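Local coordinates for putative cytoplasmic protein (Salmonella enterica subsp. enterica serovar Typhimurium, PDB 4IQN), which is of unknown function, a putative cytoplasmic protein whose chain falls almost entirely within a single uncharacterised sequence family, DUF5066, at residues 49-54 and 143-149; 112-118 and 210-216. One frame throughout, in Å; residues are numbered along the deposited sequence.

Contact 1 (49-54 and 143-149)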
ATOM      1  N   THR A  49     -14.346  -5.949   0.295  1.00 26.85           N
ATOM      2  CA  THR A  49     -14.385  -5.446   1.647  1.00 27.82           C
ATOM      3  C   THR A  49     -14.220  -3.922   1.597  1.00 27.46           C
ATOM      4  O   THR A  49     -14.170  -3.341   0.498  1.00 27.64           O
ATOM      5  CB  THR A  49     -13.281  -6.127   2.487  1.00 29.62           C
ATOM      6  OG1 THR A  49     -13.483  -5.819   3.861  1.00 30.39           O
ATOM      7  CG2 THR A  49     -11.845  -5.695   2.033  1.00 27.11           C
ATOM      8  N   GLU A  50     -14.127  -3.280   2.764  1.00 28.25           N
ATOM      9  CA  GLU A  50     -14.113  -1.803   2.863  1.00 30.04           C
ATOM     10  C   GLU A  50     -12.733  -1.210   2.611  1.00 27.73           C
ATOM     11  O   GLU A  50     -11.710  -1.829   2.965  1.00 25.17           O
ATOM     12  CB  GLU A  50     -14.580  -1.346   4.253  1.00 30.65           C
ATOM     13  CG  GLU A  50     -16.057  -1.614   4.567  1.00 45.39           C
ATOM     14  CD  GLU A  50     -16.356  -3.051   4.984  1.00 50.88           C
ATOM     15  OE1 GLU A  50     -15.505  -3.710   5.640  1.00 50.67           O
ATOM     16  OE2 GLU A  50     -17.472  -3.528   4.650  1.00 64.95           O
ATOM     17  N   LEU A  51     -12.715  -0.014   2.025  1.00 27.28           N
ATOM     18  CA  LEU A  51     -11.483   0.762   1.917  1.00 24.76           C
ATOM     19  C   LEU A  51     -11.079   1.219   3.315  1.00 23.88           C
ATOM     20  O   LEU A  51     -11.943   1.332   4.213  1.00 23.50           O
ATOM     21  CB  LEU A  51     -11.660   2.000   1.033  1.00 24.48           C
ATOM     22  CG  LEU A  51     -11.312   1.870  -0.422  1.00 25.98           C
ATOM     23  CD1 LEU A  51     -12.251   0.872  -1.098  1.00 28.22           C
ATOM     24  CD2 LEU A  51     -11.399   3.205  -1.100  1.00 27.62           C
ATOM     25  N   PRO A  52      -9.770   1.491   3.518  1.00 20.54           N
ATOM     26  CA  PRO A  52      -9.430   2.127   4.772  1.00 19.94           C
ATOM     27  C   PRO A  52      -9.852   3.594   4.767  1.00 20.34           C
ATOM     28  O   PRO A  52      -9.860   4.227   3.699  1.00 21.70           O
ATOM     29  CB  PRO A  52      -7.905   2.011   4.826  1.00 20.06           C
ATOM     30  CG  PRO A  52      -7.473   1.985   3.396  1.00 21.12           C
ATOM     31  CD  PRO A  52      -8.613   1.274   2.654  1.00 19.90           C
ATOM     32  N   GLU A  53     -10.126   4.144   5.951  1.00 20.83           N
ATOM     33  CA  GLU A  53     -10.624   5.518   6.082  1.00 21.26           C
ATOM     34  C   GLU A  53      -9.674   6.563   5.498  1.00 21.36           C
ATOM     35  O   GLU A  53     -10.119   7.543   4.879  1.00 21.73           O
ATOM     36  CB  GLU A  53     -10.988   5.859   7.531  1.00 24.78           C
ATOM     37  CG  GLU A  53     -12.125   5.035   8.109  1.00 26.19           C
ATOM     38  CD  GLU A  53     -13.414   5.098   7.259  1.00 34.13           C
ATOM     39  OE1 GLU A  53     -13.901   6.217   6.991  1.00 34.22           O
ATOM     40  OE2 GLU A  53     -13.939   4.027   6.848  1.00 32.66           O
ATOM     41  N   SER A  54      -8.371   6.360   5.710  1.00 21.35           N
ATOM     42  CA  SER A  54      -7.351   7.270   5.201  1.00 23.43           C
ATOM     43  C   SER A  54      -7.440   7.424   3.681  1.00 21.55           C
ATOM     44  O   SER A  54      -7.388   8.508   3.156  1.00 23.65           O
ATOM     45  CB  SER A  54      -5.953   6.761   5.599  1.00 23.02           C
ATOM     46  OG  SER A  54      -5.735   5.456   5.103  1.00 22.31           O
ATOM     47  N   ARG A 143      -9.477  -4.372   9.088  1.00 21.78           N
ATOM     48  CA  ARG A 143      -9.354  -3.011   9.599  1.00 24.68           C
ATOM     49  C   ARG A 143      -9.280  -2.958  11.123  1.00 21.65           C
ATOM     50  O   ARG A 143      -9.863  -3.765  11.832  1.00 25.70           O
ATOM     51  CB  ARG A 143     -10.500  -2.151   9.093  1.00 23.16           C
ATOM     52  CG  ARG A 143     -10.525  -2.101   7.583  1.00 26.19           C
ATOM     53  CD  ARG A 143     -11.304  -0.925   7.016  1.00 30.02           C
ATOM     54  NE  ARG A 143     -12.637  -0.830   7.576  1.00 30.58           N
ATOM     55  CZ  ARG A 143     -13.394   0.262   7.505  1.00 29.76           C
ATOM     56  NH1 ARG A 143     -12.970   1.391   6.880  1.00 26.67           N
ATOM     57  NH2 ARG A 143     -14.581   0.232   8.070  1.00 36.74           N
ATOM     58  N   ASP A 144      -8.543  -1.980  11.620  1.00 21.79           N
ATOM     59  CA  ASP A 144      -8.364  -1.783  13.017  1.00 20.44           C
ATOM     60  C   ASP A 144      -9.394  -0.814  13.572  1.00 19.92           C
ATOM     61  O   ASP A 144     -10.357  -0.474  12.901  1.00 22.18           O
ATOM     62  CB  ASP A 144      -6.918  -1.288  13.275  1.00 19.56           C
ATOM     63  CG  ASP A 144      -6.640   0.096  12.710  1.00 22.28           C
ATOM     64  OD1 ASP A 144      -7.588   0.886  12.352  1.00 20.16           O
ATOM     65  OD2 ASP A 144      -5.433   0.394  12.605  1.00 22.35           O
ATOM     66  N   ALA A 145      -9.218  -0.388  14.818  1.00 19.94           N
ATOM     67  CA  ALA A 145     -10.189   0.474  15.503  1.00 21.13           C
ATOM     68  C   ALA A 145     -10.395   1.819  14.829  1.00 21.25           C
ATOM     69  O   ALA A 145     -11.421   2.436  15.038  1.00 24.47           O
ATOM     70  CB  ALA A 145      -9.766   0.706  16.953  1.00 27.71           C
ATOM     71  N   ASN A 146      -9.412   2.288  14.079  1.00 18.84           N
ATOM     72  CA  ASN A 146      -9.488   3.540  13.309  1.00 22.09           C
ATOM     73  C   ASN A 146      -9.892   3.325  11.865  1.00 21.26           C
ATOM     74  O   ASN A 146      -9.853   4.259  11.056  1.00 25.69           O
ATOM     75  CB  ASN A 146      -8.135   4.248  13.272  1.00 23.01           C
ATOM     76  CG  ASN A 146      -7.599   4.571  14.632  1.00 25.82           C
ATOM     77  OD1 ASN A 146      -6.401   4.359  14.925  1.00 33.90           O
ATOM     78  ND2 ASN A 146      -8.425   5.108  15.453  1.00 24.74           N
ATOM     79  N   GLY A 147     -10.253   2.099  11.504  1.00 23.71           N
ATOM     80  CA  GLY A 147     -10.628   1.817  10.119  1.00 22.09           C
ATOM     81  C   GLY A 147      -9.469   1.735   9.143  1.00 20.98           C
ATOM     82  O   GLY A 147      -9.633   2.040   7.973  1.00 20.95           O
ATOM     83  N   GLU A 148      -8.287   1.348   9.632  1.00 21.87           N
ATOM     84  CA  GLU A 148      -7.092   1.262   8.814  1.00 19.51           C
ATOM     85  C   GLU A 148      -6.616  -0.166   8.640  1.00 19.45           C
ATOM     86  O   GLU A 148      -6.832  -0.998   9.500  1.00 17.07           O
ATOM     87  CB  GLU A 148      -5.952   2.092   9.431  1.00 19.51           C
ATOM     88  CG  GLU A 148      -6.295   3.569   9.484  1.00 19.94           C
ATOM     89  CD  GLU A 148      -6.458   4.223   8.088  1.00 23.42           C
ATOM     90  OE1 GLU A 148      -5.735   3.819   7.121  1.00 26.59           O
ATOM     91  OE2 GLU A 148      -7.306   5.162   7.972  1.00 26.04           O
ATOM     92  N   TYR A 149      -5.942  -0.411   7.524  1.00 18.49           N
ATOM     93  CA  TYR A 149      -5.222  -1.646   7.282  1.00 17.36           C
ATOM     94  C   TYR A 149      -3.717  -1.416   7.516  1.00 16.72           C
ATOM     95  O   TYR A 149      -3.237  -0.289   7.465  1.00 17.57           O
ATOM     96  CB  TYR A 149      -5.384  -2.111   5.858  1.00 15.96           C
ATOM     97  CG  TYR A 149      -6.773  -2.546   5.495  1.00 18.35           C
ATOM     98  CD1 TYR A 149      -7.292  -3.716   5.979  1.00 21.62           C
ATOM     99  CD2 TYR A 149      -7.555  -1.758   4.637  1.00 20.63           C
ATOM    100  CE1 TYR A 149      -8.579  -4.127   5.586  1.00 20.15           C
ATOM    101  CE2 TYR A 149      -8.837  -2.138   4.287  1.00 20.11           C
ATOM    102  CZ  TYR A 149      -9.336  -3.329   4.774  1.00 23.75           C
ATOM    103  OH  TYR A 149     -10.585  -3.768   4.453  1.00 22.46           O
TER
HETATM  104  O   HOH W   1     -13.940  -3.243   7.924  1.00 38.33           O
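Ionic contacts centre on Arg143, whose NH1 forms a salt bridge with Glu53, 2.8 Å from OE2. The oxygen lies in the guanidinium plane and offers its anti lone pair, although the carboxylate plane itself is turned 61° from that of the guanidinium. A weak bond joins the same NH1 to Leu51 O. Glu50 CB lies over the centre of one guanidinium face, and Gly147 CA, from the same segment as Arg143, near the rim of the other. Glu50 OE1, well out of the guanidinium plane, is linked to Arg143 NE by a water; its OE2 forms a salt bridge with Arg36.

A second carboxylate, that of Glu148, grips Ser54 twice with syn lone pairs: OE2 receives Ser54 N at 2.8 Å and OE1 the hydroxyl OG at 2.6 Å. Ser54 OG can join this two-point grip because it stands between its own backbone N and carbonyl carbon (chi1 58°).

Residues 143-149 lie in the hairpin connection between the antiparallel strands 135-140 and 151-155, with a type I turn from Asp144 to Gly147. Asp144 OD1 braces this turn from within, accepting Glu148 N at 2.8 Å. Gly147 then presents its carbonyl to Glu53 N at 3.0 Å (161° at the hydrogen), and Pro52 CA makes a CA-H...O contact with the same oxygen.

The Tyr149 hydroxyl donates to Glu50 O at 2.7 Å, in the carbonyl plane, while Pro52 CD meets the ring edge 3.8 Å from CD2. Arg143 CG, from the same segment, lies over one face of this ring, toward its rim.

Contact 2 (112-118 and 210-216)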
ATOM      1  N   LEU A 112       7.753 -16.294 -17.006  1.00 34.32           N
ATOM      2  CA  LEU A 112       8.153 -16.853 -15.708  1.00 31.76           C
ATOM      3  C   LEU A 112       7.090 -16.736 -14.595  1.00 28.58           C
ATOM      4  O   LEU A 112       7.352 -17.089 -13.437  1.00 26.97           O
ATOM      5  CB  LEU A 112       9.500 -16.253 -15.301  1.00 31.44           C
ATOM      6  CG  LEU A 112      10.678 -16.825 -16.126  1.00 31.27           C
ATOM      7  CD1 LEU A 112      11.951 -16.059 -15.834  1.00 33.36           C
ATOM      8  CD2 LEU A 112      10.911 -18.312 -15.873  1.00 35.35           C
HETATM    9  N   MSE A 113       5.882 -16.302 -14.969  1.00 27.04           N
HETATM   10  CA  MSE A 113       4.739 -16.212 -14.060  1.00 25.39           C
HETATM   11  C   MSE A 113       4.326 -17.574 -13.566  1.00 27.61           C
HETATM   12  O   MSE A 113       4.358 -18.527 -14.350  1.00 27.67           O
HETATM   13  CB  MSE A 113       3.604 -15.385 -14.672  1.00 28.36           C
HETATM   14  CG  MSE A 113       4.046 -13.923 -14.725  1.00 26.82           C
HETATM   15 SE   MSE A 113       3.972 -12.985 -12.996  0.75 24.23          SE
HETATM   16  CE  MSE A 113       2.025 -12.973 -12.772  1.00 32.88           C
ATOM     17  N   PRO A 114       3.660 -17.621 -12.416  1.00 26.61           N
ATOM     18  CA  PRO A 114       3.817 -16.736 -11.278  1.00 24.44           C
ATOM     19  C   PRO A 114       5.181 -16.523 -10.689  1.00 25.99           C
ATOM     20  O   PRO A 114       5.902 -17.497 -10.457  1.00 24.06           O
ATOM     21  CB  PRO A 114       2.880 -17.353 -10.238  1.00 25.75           C
ATOM     22  CG  PRO A 114       2.967 -18.812 -10.506  1.00 32.11           C
ATOM     23  CD  PRO A 114       3.118 -18.938 -11.998  1.00 31.67           C
ATOM     24  N   VAL A 115       5.518 -15.256 -10.445  1.00 21.85           N
ATOM     25  CA  VAL A 115       6.802 -14.938  -9.816  1.00 21.67           C
ATOM     26  C   VAL A 115       6.687 -15.045  -8.292  1.00 21.92           C
ATOM     27  O   VAL A 115       7.490 -15.720  -7.638  1.00 20.39           O
ATOM     28  CB  VAL A 115       7.301 -13.562 -10.256  1.00 20.33           C
ATOM     29  CG1 VAL A 115       8.578 -13.184  -9.497  1.00 17.61           C
ATOM     30  CG2 VAL A 115       7.630 -13.574 -11.736  1.00 24.76           C
ATOM     31  N   TRP A 116       5.705 -14.360  -7.732  1.00 21.92           N
ATOM     32  CA  TRP A 116       5.395 -14.400  -6.313  1.00 21.18           C
ATOM     33  C   TRP A 116       4.384 -15.476  -6.033  1.00 21.43           C
ATOM     34  O   TRP A 116       3.736 -15.972  -6.955  1.00 23.21           O
ATOM     35  CB  TRP A 116       4.828 -13.056  -5.880  1.00 22.65           C
ATOM     36  CG  TRP A 116       5.038 -12.699  -4.469  1.00 20.88           C
ATOM     37  CD1 TRP A 116       4.093 -12.523  -3.522  1.00 22.62           C
ATOM     38  CD2 TRP A 116       6.315 -12.427  -3.815  1.00 19.86           C
ATOM     39  NE1 TRP A 116       4.675 -12.147  -2.332  1.00 21.73           N
ATOM     40  CE2 TRP A 116       6.035 -12.105  -2.489  1.00 21.78           C
ATOM     41  CE3 TRP A 116       7.638 -12.423  -4.253  1.00 20.65           C
ATOM     42  CZ2 TRP A 116       7.045 -11.763  -1.567  1.00 18.87           C
ATOM     43  CZ3 TRP A 116       8.629 -12.126  -3.354  1.00 23.19           C
ATOM     44  CH2 TRP A 116       8.327 -11.792  -2.020  1.00 23.94           C
ATOM     45  N   SER A 117       4.268 -15.860  -4.769  1.00 20.30           N
ATOM     46  CA  SER A 117       3.294 -16.851  -4.333  1.00 22.89           C
ATOM     47  C   SER A 117       1.896 -16.479  -4.802  1.00 19.55           C
ATOM     48  O   SER A 117       1.553 -15.314  -4.882  1.00 22.41           O
ATOM     49  CB  SER A 117       3.280 -16.946  -2.817  1.00 24.29           C
ATOM     50  OG  SER A 117       2.264 -17.835  -2.371  1.00 25.76           O
ATOM     51  N   ASN A 118       1.122 -17.490  -5.149  1.00 23.75           N
ATOM     52  CA  ASN A 118      -0.308 -17.296  -5.486  1.00 21.45           C
ATOM     53  C   ASN A 118      -1.190 -18.088  -4.535  1.00 22.45           C
ATOM     54  O   ASN A 118      -2.294 -18.489  -4.884  1.00 22.50           O
ATOM     55  CB  ASN A 118      -0.593 -17.693  -6.940  1.00 26.38           C
ATOM     56  CG  ASN A 118      -0.193 -19.118  -7.280  1.00 24.10           C
ATOM     57  OD1 ASN A 118       0.269 -19.901  -6.446  1.00 20.52           O
ATOM     58  ND2 ASN A 118      -0.407 -19.472  -8.523  1.00 22.56           N
ATOM     59  N   GLU A 210       4.154 -14.876   1.966  1.00 22.64           N
ATOM     60  CA  GLU A 210       4.691 -13.886   1.002  1.00 19.67           C
ATOM     61  C   GLU A 210       6.143 -14.192   0.648  1.00 22.27           C
ATOM     62  O   GLU A 210       7.080 -13.801   1.379  1.00 24.52           O
ATOM     63  CB  GLU A 210       4.614 -12.464   1.595  1.00 20.43           C
ATOM     64  CG  GLU A 210       3.194 -12.029   1.996  1.00 20.94           C
ATOM     65  CD  GLU A 210       2.276 -11.678   0.835  1.00 20.15           C
ATOM     66  OE1 GLU A 210       2.680 -11.824  -0.358  1.00 20.06           O
ATOM     67  OE2 GLU A 210       1.129 -11.232   1.152  1.00 20.23           O
ATOM     68  N   ASP A 211       6.345 -14.872  -0.447  1.00 18.75           N
ATOM     69  CA  ASP A 211       7.692 -15.219  -0.944  1.00 21.99           C
ATOM     70  C   ASP A 211       7.518 -15.583  -2.395  1.00 21.14           C
ATOM     71  O   ASP A 211       6.370 -15.711  -2.909  1.00 21.78           O
ATOM     72  CB  ASP A 211       8.297 -16.390  -0.133  1.00 23.24           C
ATOM     73  CG  ASP A 211       9.860 -16.470  -0.225  1.00 32.12           C
ATOM     74  OD1 ASP A 211      10.543 -15.713  -0.952  1.00 26.59           O
ATOM     75  OD2 ASP A 211      10.417 -17.353   0.439  1.00 35.56           O
ATOM     76  N   TYR A 212       8.644 -15.738  -3.057  1.00 20.72           N
ATOM     77  CA  TYR A 212       8.735 -16.214  -4.413  1.00 19.93           C
ATOM     78  C   TYR A 212       8.063 -17.555  -4.503  1.00 21.06           C
ATOM     79  O   TYR A 212       8.095 -18.383  -3.564  1.00 23.44           O
ATOM     80  CB  TYR A 212      10.212 -16.319  -4.840  1.00 21.93           C
ATOM     81  CG  TYR A 212      10.831 -14.968  -5.055  1.00 19.05           C
ATOM     82  CD1 TYR A 212      10.711 -14.305  -6.275  1.00 20.89           C
ATOM     83  CD2 TYR A 212      11.540 -14.349  -4.035  1.00 23.32           C
ATOM     84  CE1 TYR A 212      11.252 -13.056  -6.473  1.00 19.90           C
ATOM     85  CE2 TYR A 212      12.097 -13.095  -4.221  1.00 19.92           C
ATOM     86  CZ  TYR A 212      11.957 -12.452  -5.438  1.00 21.22           C
ATOM     87  OH  TYR A 212      12.485 -11.202  -5.640  1.00 20.71           O
ATOM     88  N   HIS A 213       7.434 -17.763  -5.632  1.00 21.40           N
ATOM     89  CA  HIS A 213       6.775 -19.054  -5.930  1.00 22.72           C
ATOM     90  C   HIS A 213       7.808 -20.136  -6.144  1.00 23.13           C
ATOM     91  O   HIS A 213       8.838 -19.912  -6.770  1.00 25.33           O
ATOM     92  CB  HIS A 213       5.886 -18.916  -7.167  1.00 23.11           C
ATOM     93  CG  HIS A 213       4.764 -19.904  -7.214  1.00 26.17           C
ATOM     94  ND1 HIS A 213       4.965 -21.246  -7.418  1.00 29.50           N
ATOM     95  CD2 HIS A 213       3.428 -19.742  -7.079  1.00 28.26           C
ATOM     96  CE1 HIS A 213       3.802 -21.874  -7.423  1.00 31.08           C
ATOM     97  NE2 HIS A 213       2.851 -20.980  -7.235  1.00 28.45           N
ATOM     98  N   GLU A 214       7.529 -21.327  -5.631  1.00 22.52           N
ATOM     99  CA  GLU A 214       8.375 -22.481  -5.896  1.00 27.53           C
ATOM    100  C   GLU A 214       8.566 -22.756  -7.364  1.00 25.45           C
ATOM    101  O   GLU A 214       9.665 -23.164  -7.790  1.00 28.05           O
ATOM    102  CB  GLU A 214       7.838 -23.710  -5.160  1.00 31.45           C
ATOM    103  CG  GLU A 214       8.062 -23.574  -3.658  1.00 45.49           C
ATOM    104  CD  GLU A 214       9.541 -23.569  -3.250  1.00 47.55           C
ATOM    105  OE1 GLU A 214      10.353 -24.259  -3.906  1.00 67.90           O
ATOM    106  OE2 GLU A 214       9.889 -22.867  -2.273  1.00 72.68           O
ATOM    107  N   ALA A 215       7.513 -22.534  -8.156  1.00 23.96           N
ATOM    108  CA  ALA A 215       7.594 -22.800  -9.574  1.00 29.28           C
ATOM    109  C   ALA A 215       8.500 -21.787 -10.291  1.00 25.65           C
ATOM    110  O   ALA A 215       9.124 -22.116 -11.294  1.00 28.18           O
ATOM    111  CB  ALA A 215       6.197 -22.871 -10.204  1.00 29.39           C
ATOM    112  N   PHE A 216       8.610 -20.576  -9.757  1.00 24.25           N
ATOM    113  CA  PHE A 216       9.540 -19.603 -10.274  1.00 24.74           C
ATOM    114  C   PHE A 216      11.014 -20.083 -10.108  1.00 23.97           C
ATOM    115  O   PHE A 216      11.782 -20.051 -11.050  1.00 24.99           O
ATOM    116  CB  PHE A 216       9.285 -18.241  -9.601  1.00 22.61           C
ATOM    117  CG  PHE A 216      10.251 -17.167  -9.984  1.00 21.67           C
ATOM    118  CD1 PHE A 216      10.174 -16.558 -11.230  1.00 22.55           C
ATOM    119  CD2 PHE A 216      11.202 -16.707  -9.076  1.00 24.15           C
ATOM    120  CE1 PHE A 216      11.012 -15.552 -11.587  1.00 25.71           C
ATOM    121  CE2 PHE A 216      12.076 -15.670  -9.437  1.00 24.12           C
ATOM    122  CZ  PHE A 216      11.977 -15.089 -10.687  1.00 24.07           C
TER
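Leu112 meets Phe216 at the ring edge, its carbonyl oxygen near the ring plane and its CB 4.1 Å from Phe216 CE1. Pro114, which follows a cis peptide bond, lays CG over one face of the His213 imidazole, a CH-pi contact of 3.9 Å to the centroid. Val115 CG1, anti to its backbone N (chi1 175°), sits over the centre of the Phe216 ring and also touches Tyr212 CD1, while Val115 O accepts a nearly straight bond from His213 N (2.9 Å).

With Trp116 the backbones form a single beta bridge to Tyr212, just ahead of helix 214-217, for which His213 is the N-cap: its ND1 accepts Ala215 N in the ring plane. Indole NE1 donates in plane to Glu210 OE1 at 2.8 Å, Asp211 O lies over one face, and the CZ3 edge points into the Tyr212 face in a T-shaped pair (centroids 5.0 Å apart, planes at 67°). Glu210 OE2 is salt-bridged to Arg41 and hydrogen-bonded to Tyr139.

Ser117 N bonds to Asp211 O at 2.8 Å; this bond and that to Val115 O flank Trp116 and Tyr212, a non-hydrogen-bonded antiparallel pair. Asn118 OD1 accepts a weak bond from His213 NE2, 2.9 Å away.

In the fold
From the N terminus, the chain reaches 49-54 just after the short strand 48-49, then runs through helix 93-99 to 112-118 before either segment has met its partner. The antiparallel sheet follows, and the connection 143-149 between two of its strands closes contact 1 across 88 intervening residues. Contact 2 closes later, across 91, when 210-216 returns after helix 190-207. The two loops therefore cross rather than nest. Contact 1 ties the small mixed sheet to the four-stranded one, whereas contact 2 joins the C-terminal helix 214-217 to the loop beyond helix 93-99. Their centres lie 28 Å apart, with about 12 Å between nearest atoms.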